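Local coordinates for kelch repeat and BTB domain-containing protein A55 (Vaccinia virus WR, PDB 6I2M), which probably serves as the substrate-specific adapter of CUL3-containing E3 ubiquitin ligases, directing host proteins to ubiquitination and proteasomal degradation, at residues A[15-25]-A[32-40]; A[64-75]-A[93-103]. All coordinates share one frame; numbering follows the deposited sequence.

Contact 1. Residues A[15-25]-A[32-40]; sequences RNSGRFCDISI and INAHKLILS
The imidazole of H35 lies beneath the sulfur of C21, whose SG sits over one ring face, 4.2 Å from the ring centroid. CB of R15 and CB of F20 meet the same ring at its edge. NE2 donates to the carbonyl O of R19 at 2.9 Å, in the carbonyl plane but 19° out of the ring plane. ND1 bonds to the hydroxyl of Y80. Both ring nitrogens therefore have a partner, which fixes the rotation of this buried ring.

D22 holds the start of helix 36-40. Its CG stands between the backbone N and the carbonyl carbon (chi1 62°). From there OD1 takes the N-H of K36 at 3.0 Å in a nearly straight bond, on the syn side of the carboxylate, tilted 29° from its plane. The extended K36 chain passes OD2, with CD 3.4 Å away. The two charged ends do not touch, and NZ makes a weak hydrogen bond to the backbone O of E59.

Strands 23-25 and 32-34 pair antiparallel. I23 with A34 and I25 with I32 are hydrogen-bonded pairs, and S24 with N33 is a non-hydrogen-bonded pair. D22 and I23 both face A34 in a classic beta bulge. On one face S24 OG donates to N33 OD1 at 2.8 Å, from above the amide carbonyl plane. On the other, I25 CD1 and L39 CD1 meet tip to tip at 3.9 Å, and I23 CG2 touches the same L39 methyl.

R15 runs extended past the strand edge, CG 3.5 Å from N33 O. Its guanidinium forms a salt bridge with D77. R19 and F20 reach the second subunit. The arrangement is the beta hairpin and following helix of a BTB/POZ domain, next to its dimer interface.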
loop_
_atom_site.group_PDB
_atom_site.type_symbol
_atom_site.label_atom_id
_atom_site.label_comp_id
_atom_site.label_asym_id
_atom_site.label_seq_id
_atom_site.Cartn_x
_atom_site.Cartn_y
_atom_site.Cartn_z
ATOM N N ARG A 15 -0.944 0.595 -13.484
ATOM C CA ARG A 15 -0.016 -0.399 -14.029
ATOM C C ARG A 15 -0.595 -1.056 -15.293
ATOM O O ARG A 15 0.123 -1.211 -16.283
ATOM C CB ARG A 15 0.308 -1.451 -12.950
ATOM C CG ARG A 15 1.255 -2.567 -13.381
ATOM C CD ARG A 15 1.071 -3.784 -12.498
ATOM N NE ARG A 15 1.601 -4.999 -13.117
ATOM C CZ ARG A 15 1.337 -6.233 -12.694
ATOM N NH1 ARG A 15 0.542 -6.429 -11.648
ATOM N NH2 ARG A 15 1.861 -7.280 -13.317
ATOM N N ASN A 16 -1.892 -1.425 -15.252
ATOM C CA ASN A 16 -2.620 -2.043 -16.366
ATOM C C ASN A 16 -2.858 -1.026 -17.488
ATOM O O ASN A 16 -2.797 -1.385 -18.666
ATOM C CB ASN A 16 -3.956 -2.629 -15.881
ATOM C CG ASN A 16 -3.843 -3.671 -14.788
ATOM O OD1 ASN A 16 -2.924 -4.502 -14.758
ATOM N ND2 ASN A 16 -4.793 -3.659 -13.865
ATOM N N SER A 17 -3.122 0.240 -17.111
ATOM C CA SER A 17 -3.360 1.367 -18.015
ATOM C C SER A 17 -2.071 1.804 -18.725
ATOM O O SER A 17 -2.128 2.271 -19.864
ATOM C CB SER A 17 -3.957 2.541 -17.240
ATOM O OG SER A 17 -4.180 3.678 -18.059
ATOM N N GLY A 18 -0.937 1.650 -18.042
ATOM C CA GLY A 18 0.378 2.032 -18.546
ATOM C C GLY A 18 0.853 3.363 -17.997
ATOM O O GLY A 18 1.867 3.900 -18.454
ATOM N N ARG A 19 0.116 3.900 -17.007
ATOM C CA ARG A 19 0.387 5.171 -16.337
ATOM C C ARG A 19 1.542 5.067 -15.343
ATOM O O ARG A 19 1.607 4.111 -14.565
ATOM C CB ARG A 19 -0.873 5.676 -15.616
ATOM C CG ARG A 19 -1.921 6.293 -16.535
ATOM C CD ARG A 19 -3.005 7.000 -15.741
ATOM N NE ARG A 19 -2.485 8.155 -15.006
ATOM C CZ ARG A 19 -3.228 8.988 -14.286
ATOM N NH1 ARG A 19 -4.541 8.809 -14.195
ATOM N NH2 ARG A 19 -2.668 10.008 -13.655
ATOM N N PHE A 20 2.452 6.068 -15.378
ATOM C CA PHE A 20 3.636 6.231 -14.514
ATOM C C PHE A 20 4.686 5.102 -14.633
ATOM O O PHE A 20 5.702 5.154 -13.932
ATOM C CB PHE A 20 3.237 6.447 -13.037
ATOM C CG PHE A 20 2.246 7.559 -12.795
ATOM C CD1 PHE A 20 2.669 8.879 -12.689
ATOM C CD2 PHE A 20 0.892 7.284 -12.641
ATOM C CE1 PHE A 20 1.752 9.906 -12.454
ATOM C CE2 PHE A 20 -0.023 8.311 -12.406
ATOM C CZ PHE A 20 0.413 9.616 -12.319
ATOM N N CYS A 21 4.457 4.112 -15.524
ATOM C CA CYS A 21 5.360 2.980 -15.748
ATOM C C CYS A 21 6.712 3.435 -16.291
ATOM O O CYS A 21 6.799 3.949 -17.410
ATOM C CB CYS A 21 4.712 1.928 -16.644
ATOM S SG CYS A 21 3.453 0.923 -15.815
ATOM N N ASP A 22 7.760 3.276 -15.467
ATOM C CA ASP A 22 9.121 3.693 -15.799
ATOM C C ASP A 22 10.124 2.523 -15.871
ATOM O O ASP A 22 11.333 2.757 -15.957
ATOM C CB ASP A 22 9.593 4.803 -14.834
ATOM C CG ASP A 22 9.672 4.431 -13.362
ATOM O OD1 ASP A 22 8.853 3.600 -12.907
ATOM O OD2 ASP A 22 10.539 4.990 -12.658
ATOM N N ILE A 23 9.621 1.268 -15.885
ATOM C CA ILE A 23 10.450 0.062 -15.976
ATOM C C ILE A 23 9.708 -1.090 -16.685
ATOM O O ILE A 23 8.485 -1.210 -16.575
ATOM C CB ILE A 23 11.053 -0.351 -14.590
ATOM C CG1 ILE A 23 12.218 -1.360 -14.729
ATOM C CG2 ILE A 23 10.003 -0.843 -13.594
ATOM C CD1 ILE A 23 13.508 -0.771 -15.246
ATOM N N SER A 24 10.469 -1.916 -17.427
ATOM C CA SER A 24 9.973 -3.075 -18.168
ATOM C C SER A 24 10.864 -4.296 -17.915
ATOM O O SER A 24 12.093 -4.192 -17.981
ATOM C CB SER A 24 9.907 -2.770 -19.664
ATOM O OG SER A 24 9.113 -1.629 -19.947
ATOM N N ILE A 25 10.241 -5.446 -17.611
ATOM C CA ILE A 25 10.943 -6.708 -17.358
ATOM C C ILE A 25 10.783 -7.624 -18.575
ATOM O O ILE A 25 9.659 -7.910 -18.992
ATOM C CB ILE A 25 10.511 -7.362 -16.011
ATOM C CG1 ILE A 25 10.857 -6.436 -14.822
ATOM C CG2 ILE A 25 11.155 -8.748 -15.824
ATOM C CD1 ILE A 25 9.901 -6.500 -13.646
ATOM N N ILE A 32 6.699 -7.239 -19.154
ATOM C CA ILE A 32 5.867 -6.826 -18.015
ATOM C C ILE A 32 6.248 -5.392 -17.628
ATOM O O ILE A 32 7.397 -5.142 -17.259
ATOM C CB ILE A 32 5.954 -7.793 -16.791
ATOM C CG1 ILE A 32 5.806 -9.280 -17.194
ATOM C CG2 ILE A 32 4.928 -7.404 -15.709
ATOM C CD1 ILE A 32 6.586 -10.260 -16.308
ATOM N N ASN A 33 5.283 -4.460 -17.714
ATOM C CA ASN A 33 5.482 -3.052 -17.372
ATOM C C ASN A 33 5.065 -2.778 -15.927
ATOM O O ASN A 33 3.961 -3.149 -15.520
ATOM C CB ASN A 33 4.737 -2.136 -18.346
ATOM C CG ASN A 33 5.342 -2.097 -19.727
ATOM O OD1 ASN A 33 6.352 -1.428 -19.972
ATOM N ND2 ASN A 33 4.732 -2.807 -20.663
ATOM N N ALA A 34 5.961 -2.147 -15.150
ATOM C CA ALA A 34 5.734 -1.815 -13.743
ATOM C C ALA A 34 6.394 -0.481 -13.348
ATOM O O ALA A 34 6.866 0.257 -14.217
ATOM C CB ALA A 34 6.236 -2.948 -12.854
ATOM N N HIS A 35 6.405 -0.172 -12.037
ATOM C CA HIS A 35 6.996 1.043 -11.473
ATOM C C HIS A 35 8.241 0.684 -10.653
ATOM O O HIS A 35 8.211 -0.291 -9.895
ATOM C CB HIS A 35 5.966 1.789 -10.606
ATOM C CG HIS A 35 4.659 2.027 -11.300
ATOM N ND1 HIS A 35 3.710 1.026 -11.414
ATOM C CD2 HIS A 35 4.189 3.142 -11.902
ATOM C CE1 HIS A 35 2.698 1.562 -12.076
ATOM N NE2 HIS A 35 2.942 2.833 -12.394
ATOM N N LYS A 36 9.332 1.464 -10.823
ATOM C CA LYS A 36 10.625 1.282 -10.141
ATOM C C LYS A 36 10.511 1.278 -8.616
ATOM O O LYS A 36 11.146 0.453 -7.958
ATOM C CB LYS A 36 11.629 2.362 -10.576
ATOM C CG LYS A 36 12.283 2.103 -11.921
ATOM C CD LYS A 36 13.363 3.133 -12.199
ATOM C CE LYS A 36 13.916 3.018 -13.594
ATOM N NZ LYS A 36 15.001 4.004 -13.832
ATOM N N LEU A 37 9.707 2.206 -8.067
ATOM C CA LEU A 37 9.463 2.400 -6.637
ATOM C C LEU A 37 8.748 1.208 -5.982
ATOM O O LEU A 37 9.155 0.780 -4.900
ATOM C CB LEU A 37 8.672 3.712 -6.440
ATOM C CG LEU A 37 8.071 4.008 -5.067
ATOM C CD1 LEU A 37 9.120 4.538 -4.100
ATOM C CD2 LEU A 37 6.945 4.996 -5.194
ATOM N N ILE A 38 7.685 0.691 -6.637
ATOM C CA ILE A 38 6.859 -0.432 -6.170
ATOM C C ILE A 38 7.676 -1.734 -6.075
ATOM O O ILE A 38 7.603 -2.415 -5.049
ATOM C CB ILE A 38 5.559 -0.578 -7.031
ATOM C CG1 ILE A 38 4.747 0.749 -7.118
ATOM C CG2 ILE A 38 4.672 -1.747 -6.581
ATOM C CD1 ILE A 38 4.151 1.360 -5.761
ATOM N N LEU A 39 8.465 -2.057 -7.121
ATOM C CA LEU A 39 9.317 -3.253 -7.164
ATOM C C LEU A 39 10.442 -3.205 -6.124
ATOM O O LEU A 39 10.830 -4.249 -5.601
ATOM C CB LEU A 39 9.912 -3.460 -8.567
ATOM C CG LEU A 39 8.960 -3.929 -9.670
ATOM C CD1 LEU A 39 9.531 -3.621 -11.034
ATOM C CD2 LEU A 39 8.670 -5.422 -9.565
ATOM N N SER A 40 10.959 -1.999 -5.829
ATOM C CA SER A 40 12.034 -1.778 -4.859
ATOM C C SER A 40 11.571 -1.902 -3.402
ATOM O O SER A 40 12.379 -2.240 -2.532
ATOM C CB SER A 40 12.691 -0.423 -5.098
ATOM O OG SER A 40 13.359 -0.408 -6.348
#

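Contact 2. Residues A[64-75]-A[93-103]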
loop_
_atom_site.group_PDB
_atom_site.type_symbol
_atom_site.label_atom_id
_atom_site.label_comp_id
_atom_site.label_asym_id
_atom_site.label_seq_id
_atom_site.Cartn_x
_atom_site.Cartn_y
_atom_site.Cartn_z
ATOM N N LEU A 64 15.535 -10.699 -17.371
ATOM C CA LEU A 64 15.498 -11.816 -16.422
ATOM C C LEU A 64 14.989 -13.096 -17.116
ATOM O O LEU A 64 14.090 -13.772 -16.609
ATOM C CB LEU A 64 14.636 -11.461 -15.187
ATOM C CG LEU A 64 15.153 -10.354 -14.257
ATOM C CD1 LEU A 64 14.023 -9.776 -13.425
ATOM C CD2 LEU A 64 16.269 -10.856 -13.346
ATOM N N SER A 65 15.590 -13.425 -18.277
ATOM C CA SER A 65 15.248 -14.586 -19.108
ATOM C C SER A 65 15.572 -15.946 -18.473
ATOM O O SER A 65 14.987 -16.952 -18.879
ATOM C CB SER A 65 15.901 -14.470 -20.481
ATOM O OG SER A 65 15.380 -13.365 -21.200
ATOM N N HIS A 66 16.486 -15.975 -17.478
ATOM C CA HIS A 66 16.890 -17.199 -16.776
ATOM C C HIS A 66 15.855 -17.676 -15.731
ATOM O O HIS A 66 16.013 -18.762 -15.165
ATOM C CB HIS A 66 18.294 -17.040 -16.161
ATOM C CG HIS A 66 18.365 -16.036 -15.053
ATOM N ND1 HIS A 66 18.416 -14.678 -15.312
ATOM C CD2 HIS A 66 18.401 -16.227 -13.715
ATOM C CE1 HIS A 66 18.471 -14.090 -14.128
ATOM N NE2 HIS A 66 18.466 -14.983 -13.138
ATOM N N LEU A 67 14.796 -16.872 -15.496
ATOM C CA LEU A 67 13.709 -17.169 -14.557
ATOM C C LEU A 67 12.399 -17.481 -15.304
ATOM O O LEU A 67 12.233 -17.056 -16.450
ATOM C CB LEU A 67 13.497 -15.995 -13.578
ATOM C CG LEU A 67 14.689 -15.571 -12.706
ATOM C CD1 LEU A 67 14.554 -14.129 -12.275
ATOM C CD2 LEU A 67 14.851 -16.474 -11.490
ATOM N N ASP A 68 11.475 -18.218 -14.650
ATOM C CA ASP A 68 10.169 -18.606 -15.201
ATOM C C ASP A 68 9.235 -17.389 -15.312
ATOM O O ASP A 68 9.069 -16.666 -14.329
ATOM C CB ASP A 68 9.541 -19.716 -14.335
ATOM C CG ASP A 68 8.202 -20.220 -14.831
ATOM O OD1 ASP A 68 7.165 -19.705 -14.362
ATOM O OD2 ASP A 68 8.190 -21.133 -15.684
ATOM N N TYR A 69 8.634 -17.169 -16.508
ATOM C CA TYR A 69 7.740 -16.036 -16.799
ATOM C C TYR A 69 6.504 -15.968 -15.896
ATOM O O TYR A 69 6.278 -14.924 -15.281
ATOM C CB TYR A 69 7.329 -15.985 -18.290
ATOM C CG TYR A 69 6.181 -15.034 -18.576
ATOM C CD1 TYR A 69 6.340 -13.656 -18.446
ATOM C CD2 TYR A 69 4.931 -15.512 -18.958
ATOM C CE1 TYR A 69 5.281 -12.780 -18.678
ATOM C CE2 TYR A 69 3.867 -14.645 -19.204
ATOM C CZ TYR A 69 4.049 -13.278 -19.067
ATOM O OH TYR A 69 3.010 -12.413 -19.312
ATOM N N GLN A 70 5.693 -17.050 -15.850
ATOM C CA GLN A 70 4.469 -17.122 -15.041
ATOM C C GLN A 70 4.764 -16.909 -13.553
ATOM O O GLN A 70 3.940 -16.328 -12.847
ATOM C CB GLN A 70 3.710 -18.441 -15.298
ATOM C CG GLN A 70 2.253 -18.468 -14.799
ATOM C CD GLN A 70 1.348 -17.418 -15.413
ATOM O OE1 GLN A 70 1.375 -17.149 -16.622
ATOM N NE2 GLN A 70 0.515 -16.805 -14.586
ATOM N N SER A 71 5.962 -17.332 -13.100
ATOM C CA SER A 71 6.441 -17.160 -11.731
ATOM C C SER A 71 6.707 -15.671 -11.456
ATOM O O SER A 71 6.163 -15.139 -10.490
ATOM C CB SER A 71 7.700 -17.989 -11.500
ATOM O OG SER A 71 8.190 -17.845 -10.179
ATOM N N VAL A 72 7.498 -14.999 -12.332
ATOM C CA VAL A 72 7.840 -13.569 -12.239
ATOM C C VAL A 72 6.565 -12.704 -12.301
ATOM O O VAL A 72 6.393 -11.828 -11.454
ATOM C CB VAL A 72 8.918 -13.130 -13.283
ATOM C CG1 VAL A 72 9.184 -11.628 -13.228
ATOM C CG2 VAL A 72 10.225 -13.890 -13.092
ATOM N N ASN A 73 5.667 -12.987 -13.274
ATOM C CA ASN A 73 4.397 -12.279 -13.485
ATOM C C ASN A 73 3.490 -12.314 -12.248
ATOM O O ASN A 73 2.963 -11.272 -11.856
ATOM C CB ASN A 73 3.664 -12.828 -14.718
ATOM C CG ASN A 73 2.472 -12.005 -15.137
ATOM O OD1 ASN A 73 2.601 -10.961 -15.786
ATOM N ND2 ASN A 73 1.282 -12.456 -14.773
ATOM N N ASP A 74 3.330 -13.503 -11.629
ATOM C CA ASP A 74 2.511 -13.688 -10.427
ATOM C C ASP A 74 3.145 -13.045 -9.199
ATOM O O ASP A 74 2.419 -12.596 -8.311
ATOM C CB ASP A 74 2.211 -15.176 -10.179
ATOM C CG ASP A 74 1.241 -15.814 -11.161
ATOM O OD1 ASP A 74 0.656 -15.077 -11.991
ATOM O OD2 ASP A 74 1.063 -17.048 -11.099
ATOM N N LEU A 75 4.494 -12.991 -9.155
ATOM C CA LEU A 75 5.240 -12.363 -8.065
ATOM C C LEU A 75 5.080 -10.848 -8.105
ATOM O O LEU A 75 4.981 -10.231 -7.047
ATOM C CB LEU A 75 6.720 -12.767 -8.077
ATOM C CG LEU A 75 7.049 -14.126 -7.459
ATOM C CD1 LEU A 75 8.388 -14.621 -7.926
ATOM C CD2 LEU A 75 7.028 -14.072 -5.951
ATOM N N TYR A 93 8.402 -23.466 -8.250
ATOM C CA TYR A 93 9.046 -22.469 -9.108
ATOM C C TYR A 93 8.908 -21.032 -8.590
ATOM O O TYR A 93 9.799 -20.222 -8.850
ATOM C CB TYR A 93 8.557 -22.596 -10.562
ATOM C CG TYR A 93 8.682 -24.000 -11.121
ATOM C CD1 TYR A 93 9.902 -24.480 -11.589
ATOM C CD2 TYR A 93 7.583 -24.852 -11.167
ATOM C CE1 TYR A 93 10.025 -25.775 -12.091
ATOM C CE2 TYR A 93 7.694 -26.149 -11.667
ATOM C CZ TYR A 93 8.918 -26.606 -12.129
ATOM O OH TYR A 93 9.031 -27.883 -12.626
ATOM N N ILE A 94 7.815 -20.718 -7.857
ATOM C CA ILE A 94 7.577 -19.380 -7.289
ATOM C C ILE A 94 8.581 -19.093 -6.153
ATOM O O ILE A 94 9.090 -17.974 -6.067
ATOM C CB ILE A 94 6.085 -19.136 -6.891
ATOM C CG1 ILE A 94 5.157 -19.283 -8.124
ATOM C CG2 ILE A 94 5.886 -17.748 -6.240
ATOM C CD1 ILE A 94 3.673 -19.511 -7.818
ATOM N N LEU A 95 8.901 -20.113 -5.328
ATOM C CA LEU A 95 9.863 -19.999 -4.227
ATOM C C LEU A 95 11.291 -19.729 -4.732
ATOM O O LEU A 95 11.980 -18.888 -4.151
ATOM C CB LEU A 95 9.811 -21.246 -3.316
ATOM C CG LEU A 95 10.753 -21.278 -2.098
ATOM C CD1 LEU A 95 10.297 -20.325 -1.005
ATOM C CD2 LEU A 95 10.860 -22.672 -1.536
ATOM N N SER A 96 11.719 -20.422 -5.811
ATOM C CA SER A 96 13.044 -20.280 -6.435
ATOM C C SER A 96 13.298 -18.859 -6.939
ATOM O O SER A 96 14.382 -18.310 -6.715
ATOM C CB SER A 96 13.203 -21.262 -7.592
ATOM O OG SER A 96 13.223 -22.605 -7.141
ATOM N N THR A 97 12.296 -18.273 -7.620
ATOM C CA THR A 97 12.345 -16.921 -8.175
ATOM C C THR A 97 12.290 -15.879 -7.049
ATOM O O THR A 97 13.005 -14.875 -7.117
ATOM C CB THR A 97 11.245 -16.732 -9.228
ATOM O OG1 THR A 97 11.170 -17.887 -10.069
ATOM C CG2 THR A 97 11.460 -15.495 -10.076
ATOM N N ALA A 98 11.457 -16.131 -6.012
ATOM C CA ALA A 98 11.318 -15.259 -4.842
ATOM C C ALA A 98 12.605 -15.231 -4.021
ATOM O O ALA A 98 12.909 -14.208 -3.411
ATOM C CB ALA A 98 10.155 -15.713 -3.973
ATOM N N ASP A 99 13.360 -16.349 -4.017
ATOM C CA ASP A 99 14.635 -16.484 -3.311
ATOM C C ASP A 99 15.736 -15.683 -4.008
ATOM O O ASP A 99 16.572 -15.085 -3.330
ATOM C CB ASP A 99 15.031 -17.965 -3.180
ATOM C CG ASP A 99 16.173 -18.255 -2.220
ATOM O OD1 ASP A 99 16.426 -17.421 -1.319
ATOM O OD2 ASP A 99 16.798 -19.326 -2.355
ATOM N N PHE A 100 15.727 -15.670 -5.359
ATOM C CA PHE A 100 16.680 -14.932 -6.191
ATOM C C PHE A 100 16.433 -13.424 -6.062
ATOM O O PHE A 100 17.370 -12.676 -5.780
ATOM C CB PHE A 100 16.586 -15.390 -7.664
ATOM C CG PHE A 100 17.393 -14.566 -8.645
ATOM C CD1 PHE A 100 16.803 -13.530 -9.360
ATOM C CD2 PHE A 100 18.744 -14.823 -8.848
ATOM C CE1 PHE A 100 17.552 -12.757 -10.249
ATOM C CE2 PHE A 100 19.491 -14.053 -9.742
ATOM C CZ PHE A 100 18.891 -13.023 -10.434
ATOM N N LEU A 101 15.171 -12.990 -6.265
ATOM C CA LEU A 101 14.762 -11.585 -6.180
ATOM C C LEU A 101 14.706 -11.061 -4.734
ATOM O O LEU A 101 14.596 -9.852 -4.525
ATOM C CB LEU A 101 13.434 -11.346 -6.924
ATOM C CG LEU A 101 13.456 -11.549 -8.447
ATOM C CD1 LEU A 101 12.065 -11.828 -8.979
ATOM C CD2 LEU A 101 14.080 -10.356 -9.170
ATOM N N GLN A 102 14.808 -11.978 -3.748
ATOM C CA GLN A 102 14.825 -11.740 -2.300
ATOM C C GLN A 102 13.625 -10.922 -1.788
ATOM O O GLN A 102 13.795 -9.877 -1.150
ATOM C CB GLN A 102 16.167 -11.140 -1.839
ATOM C CG GLN A 102 17.297 -12.170 -1.716
ATOM C CD GLN A 102 17.133 -13.146 -0.567
ATOM O OE1 GLN A 102 16.550 -12.840 0.481
ATOM N NE2 GLN A 102 17.662 -14.347 -0.739
ATOM N N ILE A 103 12.411 -11.428 -2.061
ATOM C CA ILE A 103 11.156 -10.842 -1.588
ATOM C C ILE A 103 10.719 -11.618 -0.335
ATOM O O ILE A 103 10.349 -12.793 -0.428
ATOM C CB ILE A 103 10.053 -10.690 -2.690
ATOM C CG1 ILE A 103 8.672 -10.344 -2.067
ATOM C CG2 ILE A 103 9.983 -11.908 -3.628
ATOM C CD1 ILE A 103 7.624 -9.809 -2.996
#
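H66 turns the edge of its imidazole to the face of F100, with the ring planes at 80° and the centroids 4.9 Å apart. This is an offset edge-to-face pair. NE2 is the atom over the phenyl face, 3.4 Å from CZ. The H66 ring turns toward F100, and L67 CG lies against one imidazole face. L64 CD2 meets the F100 ring at its edge, and L67 CD1 approaches F100 CD1 at 3.7 Å.

T97 turns two branches to two kinds of neighbour. With chi1 -43°, its methyl CG2 is anti to the backbone N and packs on V72 CG2 at 3.6 Å and on L67 CD2. Its hydroxyl lies beside the backbone N and donates back to Y93 O at 3.0 Å, within the helix. S71 OG donates to the same Y93 O at 3.2 Å. Y93 O thus accepts from two hydroxyls, T97 close to its plane and S71 from well above it.

L75 and I94 lie alongside each other, pointing opposite ways. L75 CD2 reaches I94 CG2 at 3.9 Å and also A98 CB, while CD1 rests on CB of T97. The N terminus of helix 69-75 is capped by D68, whose OD1 takes the N-H of S71 through its anti lone pair.

The axes of helix segments 69-75 and 93-101 cross at -66° and come within 9.0 Å. F100 also meets aromatic side chains of another protein chain. The crossed helix pair belongs to the helical core of a BTB/POZ domain, the part of A55 responsible for binding CUL3.

Both contacts belong to one BTB/POZ domain, with centres about 17 Å apart, and contact 1 lies wholly before contact 2 in the chain. They touch directly through apolar side chains. I32 CD1 lies 3.7 Å from Y69 CE1, and I25 CG2 lies 3.9 Å from L64 CD1. The hairpin face bearing I25 and I32 thus packs on helix 69-75 and the turn before it. The two regions look to different partners. Contact 1 reaches the second copy of A55 through R19 and F20. Contact 2 reaches the chain of another protein through H66, D99 and F100.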